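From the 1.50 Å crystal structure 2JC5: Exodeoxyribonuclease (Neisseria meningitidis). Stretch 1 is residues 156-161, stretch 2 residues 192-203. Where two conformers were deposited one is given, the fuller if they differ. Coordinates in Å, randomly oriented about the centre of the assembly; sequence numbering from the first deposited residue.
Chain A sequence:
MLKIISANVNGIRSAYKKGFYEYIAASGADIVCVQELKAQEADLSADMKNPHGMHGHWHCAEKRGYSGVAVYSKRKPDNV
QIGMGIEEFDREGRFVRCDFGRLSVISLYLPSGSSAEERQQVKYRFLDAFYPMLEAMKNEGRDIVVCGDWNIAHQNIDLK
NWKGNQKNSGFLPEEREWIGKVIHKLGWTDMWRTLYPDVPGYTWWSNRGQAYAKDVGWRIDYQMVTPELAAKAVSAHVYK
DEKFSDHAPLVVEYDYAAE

Stretch 1, residues 156-161: NIDLKN
Stretch 2 192-203: WRTLYPDVPGYT

A single arginine, Arg193, bonds to both stretches at once, salt-bridged to Asp158 across the contact and hydrogen-bonded to the loop of its own stretch. It illustrates a general principle: a guanidinium, with five N-H groups in one plane, can organise loops that lack regular pairing. Arg193 lies in the last turn of a helix that begins before Trp192 and runs to Leu195; its CA-to-CB bond points toward the other stretch, with chi1 t, chi2 p, chi3 p and chi4 -127°. Arg193 NH2 donates to Asp158 OD1 at 2.8 Å (164°), a salt bridge lying near the guanidinium plane, and to Pro200 O at 3.1 Å. Arg193 NH1 reaches Val199 O at 2.8 Å. A water adds a second, indirect link beside the salt bridge, donating to Asp158 OD2 (2.7 Å) and accepting from Arg193 NE (2.9 Å).

Tyr196 leaves helical conformation at -134/75 and opens a type I turn to Val199, closed by Val199 N to Tyr196 O at 3.2 Å. Trp192 NE1 also donates to Val199 O, at 2.9 Å. Gly201 follows at 71/38, a positive phi that favours glycine; an ideal CB there would lie 2.2 Å from Trp192 NE1.

Opposing this loop, residues 156-158 form a 3-10 segment, and Leu159 turns extended (-151/156). The CA atoms of Asp158 and Pro200 lie 5.5 Å apart. Asp158 CB points away, but chi1 m and chi2 -51° bring the carboxylate back to the arginine. Ile157 (t, t) supplies the apolar part: its CD1 lies over one guanidinium face and 3.7 Å from Pro197 O, while Ile157 CG1 meets Pro200 CG at 4.2 Å.

Tyr202 (chi1 m, chi2 -33°) extends the packing, with its CE1 3.6 Å from Leu159 CA and its OH 3.3 Å from Lys160 CA. A second water donates to Ile157 O and hydrogen-bonds Tyr202 OH, both at 2.7 Å, bridging the stretches again.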

ATOM      1  N   ASN A 156       5.473  -3.138  18.659  1.00  7.64           N
ATOM      2  CA  ASN A 156       4.316  -3.463  19.495  1.00  7.54           C
ATOM      3  C   ASN A 156       3.177  -2.463  19.320  1.00  8.17           C
ATOM      4  O   ASN A 156       2.001  -2.838  19.305  1.00  8.41           O
ATOM      5  CB  ASN A 156       4.706  -3.529  20.973  1.00  9.06           C
ATOM      6  CG  ASN A 156       5.615  -4.684  21.296  1.00  9.64           C
ATOM      7  OD1 ASN A 156       5.789  -5.593  20.505  1.00 10.21           O
ATOM      8  ND2 ASN A 156       6.184  -4.655  22.495  1.00 11.51           N
ATOM      9  N   ILE A 157       3.538  -1.190  19.189  1.00  7.70           N
ATOM     10  CA  ILE A 157       2.552  -0.124  19.000  1.00  8.13           C
ATOM     11  C   ILE A 157       1.682  -0.307  17.748  1.00  8.35           C
ATOM     12  O   ILE A 157       0.580   0.233  17.656  1.00  8.03           O
ATOM     13  CB  ILE A 157       3.251   1.260  18.954  1.00  9.67           C
ATOM     14  CG1 ILE A 157       2.252   2.410  19.003  1.00  9.96           C
ATOM     15  CG2 ILE A 157       4.173   1.415  17.754  1.00 10.29           C
ATOM     16  CD1 ILE A 157       2.855   3.793  19.037  1.00 12.96           C
ATOM     17  N   ASP A 158       2.187  -1.068  16.793  1.00  6.66           N
ATOM     18  CA  ASP A 158       1.537  -1.219  15.489  1.00  6.27           C
ATOM     19  C   ASP A 158       0.418  -2.264  15.431  1.00  6.55           C
ATOM     20  O   ASP A 158      -0.192  -2.448  14.382  1.00  6.49           O
ATOM     21  CB  ASP A 158       2.616  -1.507  14.447  1.00  5.94           C
ATOM     22  CG  ASP A 158       3.581  -0.361  14.298  1.00  7.41           C
ATOM     23  OD1 ASP A 158       3.091   0.778  14.114  1.00  6.64           O
ATOM     24  OD2 ASP A 158       4.811  -0.591  14.357  1.00  8.61           O
ATOM     25  N   LEU A 159       0.141  -2.957  16.533  1.00  6.51           N
ATOM     26  CA  LEU A 159      -1.030  -3.828  16.570  1.00  7.11           C
ATOM     27  C   LEU A 159      -1.584  -3.960  17.987  1.00  7.18           C
ATOM     28  O   LEU A 159      -0.874  -3.749  18.977  1.00  8.28           O
ATOM     29  CB  LEU A 159      -0.729  -5.188  15.933  1.00  7.69           C
ATOM     30  CG  LEU A 159       0.153  -6.159  16.728  1.00  8.01           C
ATOM     31  CD1 LEU A 159       0.122  -7.539  16.104  1.00  8.74           C
ATOM     32  CD2 LEU A 159       1.606  -5.657  16.838  1.00 10.27           C
ATOM     33  N   LYS A 160      -2.869  -4.291  18.064  1.00  7.24           N
ATOM     34  CA  LYS A 160      -3.566  -4.364  19.342  0.70  7.87           C
ATOM     35  C   LYS A 160      -3.023  -5.518  20.184  1.00  8.27           C
ATOM     36  O   LYS A 160      -2.729  -5.342  21.376  1.00  9.21           O
ATOM     37  CB  LYS A 160      -5.066  -4.537  19.112  0.70  7.75           C
ATOM     38  CG  LYS A 160      -5.924  -4.866  20.350  0.70  8.82           C
ATOM     39  CD  LYS A 160      -5.815  -3.848  21.477  0.70 11.46           C
ATOM     40  CE  LYS A 160      -6.440  -2.530  21.107  0.70 12.01           C
ATOM     41  NZ  LYS A 160      -6.504  -1.584  22.272  0.70 11.10           N
ATOM     42  N   ASN A 161      -2.909  -6.700  19.576  1.00  8.15           N
ATOM     43  CA  ASN A 161      -2.486  -7.895  20.325  1.00  9.48           C
ATOM     44  C   ASN A 161      -1.077  -8.286  19.935  1.00  9.62           C
ATOM     45  O   ASN A 161      -0.862  -9.262  19.222  1.00 10.89           O
ATOM     46  CB  ASN A 161      -3.448  -9.058  20.071  1.00 10.69           C
ATOM     47  CG  ASN A 161      -3.143 -10.257  20.932  1.00 13.07           C
ATOM     48  OD1 ASN A 161      -2.287 -10.189  21.811  1.00 14.71           O
ATOM     49  ND2 ASN A 161      -3.839 -11.359  20.682  1.00 15.16           N
ATOM     50  N   TRP A 192       3.809   7.490   8.427  1.00  6.68           N
ATOM     51  CA  TRP A 192       2.884   7.585   9.540  1.00  6.31           C
ATOM     52  C   TRP A 192       3.626   7.666  10.876  1.00  6.24           C
ATOM     53  O   TRP A 192       3.345   8.519  11.729  1.00  7.94           O
ATOM     54  CB  TRP A 192       1.927   6.384   9.592  1.00  7.24           C
ATOM     55  CG  TRP A 192       1.013   6.489  10.761  1.00  7.20           C
ATOM     56  CD1 TRP A 192       1.188   5.958  12.000  1.00  7.25           C
ATOM     57  CD2 TRP A 192      -0.186   7.277  10.823  1.00  6.13           C
ATOM     58  NE1 TRP A 192       0.144   6.340  12.831  1.00  7.39           N
ATOM     59  CE2 TRP A 192      -0.712   7.145  12.129  1.00  7.67           C
ATOM     60  CE3 TRP A 192      -0.875   8.068   9.895  1.00  7.63           C
ATOM     61  CZ2 TRP A 192      -1.888   7.755  12.520  1.00  7.27           C
ATOM     62  CZ3 TRP A 192      -2.049   8.672  10.293  1.00  7.32           C
ATOM     63  CH2 TRP A 192      -2.536   8.527  11.602  1.00  7.54           C
ATOM     64  N   ARG A 193       4.571   6.756  11.072  1.00  7.12           N
ATOM     65  CA  ARG A 193       5.242   6.648  12.369  1.00  7.54           C
ATOM     66  C   ARG A 193       6.125   7.853  12.603  1.00  7.43           C
ATOM     67  O   ARG A 193       6.301   8.281  13.744  1.00  9.14           O
ATOM     68  CB  ARG A 193       6.055   5.363  12.428  1.00  9.12           C
ATOM     69  CG  ARG A 193       6.758   5.097  13.721  1.00  9.34           C
ATOM     70  CD  ARG A 193       5.869   5.106  14.920  1.00  8.62           C
ATOM     71  NE  ARG A 193       4.784   4.137  14.840  1.00  8.32           N
ATOM     72  CZ  ARG A 193       3.490   4.396  15.008  1.00  7.94           C
ATOM     73  NH1 ARG A 193       3.034   5.621  15.247  1.00  8.45           N
ATOM     74  NH2 ARG A 193       2.616   3.393  14.921  1.00  8.58           N
ATOM     75  N   THR A 194       6.661   8.422  11.526  1.00  8.24           N
ATOM     76  CA  THR A 194       7.484   9.612  11.640  1.00  9.11           C
ATOM     77  C   THR A 194       6.645  10.829  11.976  1.00  9.62           C
ATOM     78  O   THR A 194       7.030  11.643  12.834  1.00 11.95           O
ATOM     79  CB  THR A 194       8.338   9.799  10.375  1.00 10.15           C
ATOM     80  OG1 THR A 194       9.333   8.772  10.363  1.00 11.21           O
ATOM     81  CG2 THR A 194       9.041  11.145  10.363  1.00 10.54           C
ATOM     82  N   LEU A 195       5.506  10.975  11.311  1.00  9.21           N
ATOM     83  CA  LEU A 195       4.598  12.093  11.594  1.00  8.90           C
ATOM     84  C   LEU A 195       4.017  12.040  13.009  1.00 10.14           C
ATOM     85  O   LEU A 195       3.882  13.081  13.655  1.00 12.08           O
ATOM     86  CB  LEU A 195       3.430  12.141  10.594  1.00 10.13           C
ATOM     87  CG  LEU A 195       3.766  12.655   9.198  1.00 10.82           C
ATOM     88  CD1 LEU A 195       2.654  12.382   8.219  1.00  9.91           C
ATOM     89  CD2 LEU A 195       4.087  14.159   9.251  1.00 11.47           C
ATOM     90  N   TYR A 196       3.635  10.837  13.455  1.00  9.81           N
ATOM     91  CA  TYR A 196       2.879  10.653  14.697  1.00 10.09           C
ATOM     92  C   TYR A 196       3.484   9.508  15.511  1.00 10.41           C
ATOM     93  O   TYR A 196       2.948   8.411  15.548  1.00 10.44           O
ATOM     94  CB  TYR A 196       1.409  10.353  14.371  1.00  9.86           C
ATOM     95  CG  TYR A 196       0.790  11.383  13.467  1.00  9.78           C
ATOM     96  CD1 TYR A 196       0.766  12.722  13.828  1.00  9.69           C
ATOM     97  CD2 TYR A 196       0.270  11.037  12.232  1.00 10.16           C
ATOM     98  CE1 TYR A 196       0.212  13.696  12.980  1.00 10.99           C
ATOM     99  CE2 TYR A 196      -0.272  11.991  11.382  1.00 11.34           C
ATOM    100  CZ  TYR A 196      -0.304  13.322  11.755  1.00 11.06           C
ATOM    101  OH  TYR A 196      -0.857  14.252  10.896  1.00 10.99           O
ATOM    102  N   PRO A 197       4.631   9.749  16.151  1.00 11.27           N
ATOM    103  CA  PRO A 197       5.365   8.704  16.845  1.00 12.77           C
ATOM    104  C   PRO A 197       4.560   7.840  17.813  1.00 13.19           C
ATOM    105  O   PRO A 197       4.856   6.658  17.948  1.00 13.55           O
ATOM    106  CB  PRO A 197       6.429   9.493  17.596  1.00 12.27           C
ATOM    107  CG  PRO A 197       6.689  10.642  16.695  1.00 12.90           C
ATOM    108  CD  PRO A 197       5.358  11.029  16.176  1.00 11.03           C
ATOM    109  N   ASP A 198       3.563   8.421  18.471  1.00 12.85           N
ATOM    110  CA  ASP A 198       2.836   7.742  19.543  1.00 13.08           C
ATOM    111  C   ASP A 198       1.434   7.324  19.181  1.00 12.55           C
ATOM    112  O   ASP A 198       0.695   6.848  20.030  1.00 15.13           O
ATOM    113  CB  ASP A 198       2.791   8.659  20.771  1.00 14.49           C
ATOM    114  CG  ASP A 198       4.162   8.928  21.314  0.50 15.55           C
ATOM    115  OD1 ASP A 198       4.924   7.947  21.461  0.50 15.68           O
ATOM    116  OD2 ASP A 198       4.503  10.104  21.554  0.50 18.07           O
ATOM    117  N   VAL A 199       1.068   7.454  17.911  1.00 10.65           N
ATOM    118  CA  VAL A 199      -0.312   7.183  17.512  1.00 10.90           C
ATOM    119  C   VAL A 199      -0.336   5.859  16.741  1.00  9.98           C
ATOM    120  O   VAL A 199       0.282   5.766  15.666  1.00 10.09           O
ATOM    121  CB  VAL A 199      -0.872   8.320  16.648  1.00 11.47           C
ATOM    122  CG1 VAL A 199      -2.309   8.032  16.250  1.00 11.33           C
ATOM    123  CG2 VAL A 199      -0.771   9.644  17.402  1.00 13.05           C
ATOM    124  N   PRO A 200      -1.008   4.828  17.293  1.00  9.97           N
ATOM    125  CA  PRO A 200      -0.922   3.509  16.657  1.00  8.71           C
ATOM    126  C   PRO A 200      -1.192   3.512  15.143  1.00  7.50           C
ATOM    127  O   PRO A 200      -0.402   2.949  14.369  1.00  8.43           O
ATOM    128  CB  PRO A 200      -1.949   2.688  17.428  1.00  8.97           C
ATOM    129  CG  PRO A 200      -1.891   3.273  18.811  1.00  9.77           C
ATOM    130  CD  PRO A 200      -1.774   4.764  18.555  1.00 11.33           C
ATOM    131  N   GLY A 201      -2.314   4.067  14.719  1.00  7.12           N
ATOM    132  CA  GLY A 201      -2.613   4.162  13.298  1.00  6.96           C
ATOM    133  C   GLY A 201      -2.957   2.865  12.602  1.00  6.42           C
ATOM    134  O   GLY A 201      -2.553   2.656  11.458  1.00  6.95           O
ATOM    135  N   TYR A 202      -3.698   1.981  13.269  1.00  5.99           N
ATOM    136  CA  TYR A 202      -4.093   0.717  12.640  1.00  5.84           C
ATOM    137  C   TYR A 202      -4.823   0.991  11.326  1.00  6.24           C
ATOM    138  O   TYR A 202      -5.589   1.941  11.211  1.00  7.16           O
ATOM    139  CB  TYR A 202      -5.028  -0.124  13.524  1.00  6.41           C
ATOM    140  CG  TYR A 202      -4.611  -0.364  14.948  1.00  6.70           C
ATOM    141  CD1 TYR A 202      -3.282  -0.491  15.316  1.00  6.29           C
ATOM    142  CD2 TYR A 202      -5.573  -0.502  15.947  1.00  6.55           C
ATOM    143  CE1 TYR A 202      -2.914  -0.736  16.649  1.00  6.99           C
ATOM    144  CE2 TYR A 202      -5.216  -0.738  17.267  1.00  7.90           C
ATOM    145  CZ  TYR A 202      -3.893  -0.842  17.618  1.00  7.14           C
ATOM    146  OH  TYR A 202      -3.578  -1.052  18.934  1.00  8.60           O
ATOM    147  N   THR A 203      -4.593   0.105  10.361  1.00  5.01           N
ATOM    148  CA  THR A 203      -5.157   0.190   9.021  1.00  5.36           C
ATOM    149  C   THR A 203      -5.900  -1.066   8.586  1.00  4.76           C
ATOM    150  O   THR A 203      -6.495  -1.052   7.516  1.00  6.14           O
ATOM    151  CB  THR A 203      -4.060   0.479   7.965  1.00  4.92           C
ATOM    152  OG1 THR A 203      -3.108  -0.593   7.935  1.00  5.72           O
ATOM    153  CG2 THR A 203      -3.354   1.798   8.259  1.00  7.08           C
TER
HETATM  154  O   HOH W   1      -1.129  -0.163  19.704  1.00  8.83           O
HETATM  155  O   HOH W   2       6.259   1.655  14.364  1.00  7.96           O